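Local atomic coordinates of FG41 Malonate Semialdehyde Decarboxylase (Coryneform bacterium, PDB entry 3MLC), a protein that is an enzyme of the tautomerase superfamily, built on the beta-alpha-beta fold and assembled here as a trimer. Residues A[3-8]-A[64-69]. Sequence-based numbering, arbitrary orientation.
Sequences IRIDLT and SVVIIH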
loop_
_atom_site.group_PDB
_atom_site.type_symbol
_atom_site.label_atom_id
_atom_site.label_comp_id
_atom_site.label_asym_id
_atom_site.label_seq_id
_atom_site.Cartn_x
_atom_site.Cartn_y
_atom_site.Cartn_z
ATOM N N ILE A 3 -7.566 -5.807 0.376
ATOM C CA ILE A 3 -6.485 -6.673 0.819
ATOM C C ILE A 3 -5.385 -6.732 -0.223
ATOM O O ILE A 3 -5.632 -7.035 -1.389
ATOM C CB ILE A 3 -6.958 -8.150 1.158
ATOM C CG1 ILE A 3 -8.287 -8.176 1.922
ATOM C CG2 ILE A 3 -5.877 -8.939 1.897
ATOM C CD1 ILE A 3 -8.337 -7.269 3.151
ATOM N N ARG A 4 -4.160 -6.449 0.221
ATOM C CA ARG A 4 -3.002 -6.633 -0.618
ATOM C C ARG A 4 -2.251 -7.836 -0.106
ATOM O O ARG A 4 -1.768 -7.855 1.032
ATOM C CB ARG A 4 -2.116 -5.370 -0.625
ATOM C CG ARG A 4 -2.752 -4.212 -1.347
ATOM C CD ARG A 4 -2.031 -2.903 -1.093
ATOM N NE ARG A 4 -2.777 -1.783 -1.670
ATOM C CZ ARG A 4 -2.576 -1.275 -2.894
ATOM N NH1 ARG A 4 -1.628 -1.794 -3.670
ATOM N NH2 ARG A 4 -3.331 -0.247 -3.344
ATOM N N ILE A 5 -2.183 -8.868 -0.935
ATOM C CA ILE A 5 -1.466 -10.075 -0.566
ATOM C C ILE A 5 -0.195 -10.087 -1.383
ATOM O O ILE A 5 -0.233 -10.207 -2.610
ATOM C CB ILE A 5 -2.295 -11.368 -0.855
ATOM C CG1 ILE A 5 -3.577 -11.387 -0.005
ATOM C CG2 ILE A 5 -1.437 -12.630 -0.622
ATOM C CD1 ILE A 5 -4.789 -12.012 -0.688
ATOM N N ASP A 6 0.941 -9.972 -0.716
ATOM C CA ASP A 6 2.201 -10.043 -1.428
ATOM C C ASP A 6 2.926 -11.312 -1.051
ATOM O O ASP A 6 3.165 -11.575 0.123
ATOM C CB ASP A 6 3.063 -8.812 -1.158
ATOM C CG ASP A 6 2.566 -7.588 -1.888
ATOM O OD1 ASP A 6 3.202 -7.174 -2.887
ATOM O OD2 ASP A 6 1.556 -7.018 -1.444
ATOM N N LEU A 7 3.254 -12.113 -2.058
ATOM C CA LEU A 7 3.848 -13.420 -1.844
ATOM C C LEU A 7 4.962 -13.686 -2.857
ATOM O O LEU A 7 5.282 -12.832 -3.689
ATOM C CB LEU A 7 2.772 -14.533 -1.838
ATOM C CG LEU A 7 1.804 -14.777 -3.003
ATOM C CD1 LEU A 7 0.945 -15.968 -2.684
ATOM C CD2 LEU A 7 0.909 -13.597 -3.256
ATOM N N THR A 8 5.579 -14.857 -2.763
ATOM C CA THR A 8 6.717 -15.183 -3.624
ATOM C C THR A 8 6.268 -16.041 -4.815
ATOM O O THR A 8 5.212 -16.668 -4.758
ATOM C CB THR A 8 7.871 -15.829 -2.828
ATOM O OG1 THR A 8 7.418 -17.048 -2.256
ATOM C CG2 THR A 8 8.367 -14.910 -1.707
ATOM N N SER A 64 9.376 -18.568 1.357
ATOM C CA SER A 64 8.041 -18.454 0.769
ATOM C C SER A 64 7.073 -17.698 1.688
ATOM O O SER A 64 6.045 -18.232 2.103
ATOM C CB SER A 64 7.479 -19.847 0.463
ATOM O OG SER A 64 8.307 -20.541 -0.449
ATOM N N VAL A 65 7.415 -16.453 2.004
ATOM C CA VAL A 65 6.633 -15.633 2.931
ATOM C C VAL A 65 5.397 -15.012 2.255
ATOM O O VAL A 65 5.465 -14.589 1.102
ATOM C CB VAL A 65 7.508 -14.538 3.562
ATOM C CG1 VAL A 65 8.494 -15.161 4.545
ATOM C CG2 VAL A 65 8.278 -13.802 2.489
ATOM N N VAL A 66 4.279 -14.984 2.984
ATOM C CA VAL A 66 3.047 -14.364 2.521
ATOM C C VAL A 66 2.777 -13.160 3.416
ATOM O O VAL A 66 2.591 -13.312 4.606
ATOM C CB VAL A 66 1.842 -15.342 2.590
ATOM C CG1 VAL A 66 0.550 -14.698 2.040
ATOM C CG2 VAL A 66 2.163 -16.620 1.851
ATOM N N ILE A 67 2.761 -11.966 2.825
ATOM C CA ILE A 67 2.460 -10.746 3.554
ATOM C C ILE A 67 1.070 -10.287 3.172
ATOM O O ILE A 67 0.759 -10.149 1.989
ATOM C CB ILE A 67 3.518 -9.605 3.308
ATOM C CG1 ILE A 67 4.926 -10.090 3.690
ATOM C CG2 ILE A 67 3.143 -8.338 4.082
ATOM C CD1 ILE A 67 5.970 -8.999 3.711
ATOM N N ILE A 68 0.250 -10.030 4.191
ATOM C CA ILE A 68 -1.159 -9.729 4.024
ATOM C C ILE A 68 -1.434 -8.396 4.707
ATOM O O ILE A 68 -1.251 -8.266 5.893
ATOM C CB ILE A 68 -2.051 -10.866 4.623
ATOM C CG1 ILE A 68 -1.846 -12.178 3.866
ATOM C CG2 ILE A 68 -3.529 -10.474 4.644
ATOM C CD1 ILE A 68 -2.097 -13.438 4.701
ATOM N N HIS A 69 -1.855 -7.400 3.945
ATOM C CA HIS A 69 -2.030 -6.054 4.483
ATOM C C HIS A 69 -3.480 -5.711 4.263
ATOM O O HIS A 69 -3.923 -5.613 3.131
ATOM C CB HIS A 69 -1.138 -5.088 3.706
ATOM C CG HIS A 69 -0.948 -3.745 4.337
ATOM N ND1 HIS A 69 -1.737 -3.256 5.365
ATOM C CD2 HIS A 69 -0.084 -2.752 4.025
ATOM C CE1 HIS A 69 -1.342 -2.036 5.676
ATOM N NE2 HIS A 69 -0.339 -1.708 4.879
HETATM O O HOH W 1 5.201 -17.047 -0.952
#
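The two central strands of the four-stranded sheet of this tautomerase fold, 2-8 and 66-73, run antiparallel here, and R4 and H69 form one of their hydrogen-bonded pairs. R4 N donates a hydrogen bond to H69 O at 3.0 Å, almost straight at 173°, and H69 N returns the bond to R4 O at 2.9 Å. D6 and I67 repeat the exchange: D6 N lies 2.7 Å from I67 O, and I67 N bonds to D6 O. Between them, I5 faces I68 as a non-hydrogen-bonded pair, and I5 CA comes within 3.4 Å of I67 O in a CA-H...O contact. Past D6 and I67 the direct ladder ends; a water accepts a hydrogen bond from T8 N and donates one to V65 O at 3.2 Å. T8 OG1 rests against S64 CA, and D10 takes hydrogen bonds from both T8 OG1 and S64 OG.

The apolar face carries I3, I5, L7, V66 and I68; helix 14-31 packs on I3, L7 and I68. I5 CG2 meets V66 CG1 at 3.9 Å, the two side chains lying alongside and pointing the same way; each methyl is anti to its own backbone N (V66 chi1 -178°). I3 CG2 touches I68 CG2 at 3.9 Å, the chains crossing at a slant. On the other face R4, D6, I67 and H69 look toward neighbouring subunits: R4 NH1 forms a salt bridge with D6 of the third subunit, D6 OD2 one with R4 of the second, and D6 OD1 is hydrogen-bonded to H45 NE2 of its own chain. One strand pair thus packs an apolar face against helix 14-31 and turns a charged, buried face to the subunit interface, where the salt bridges to neighbouring subunits probably favour ionised D6.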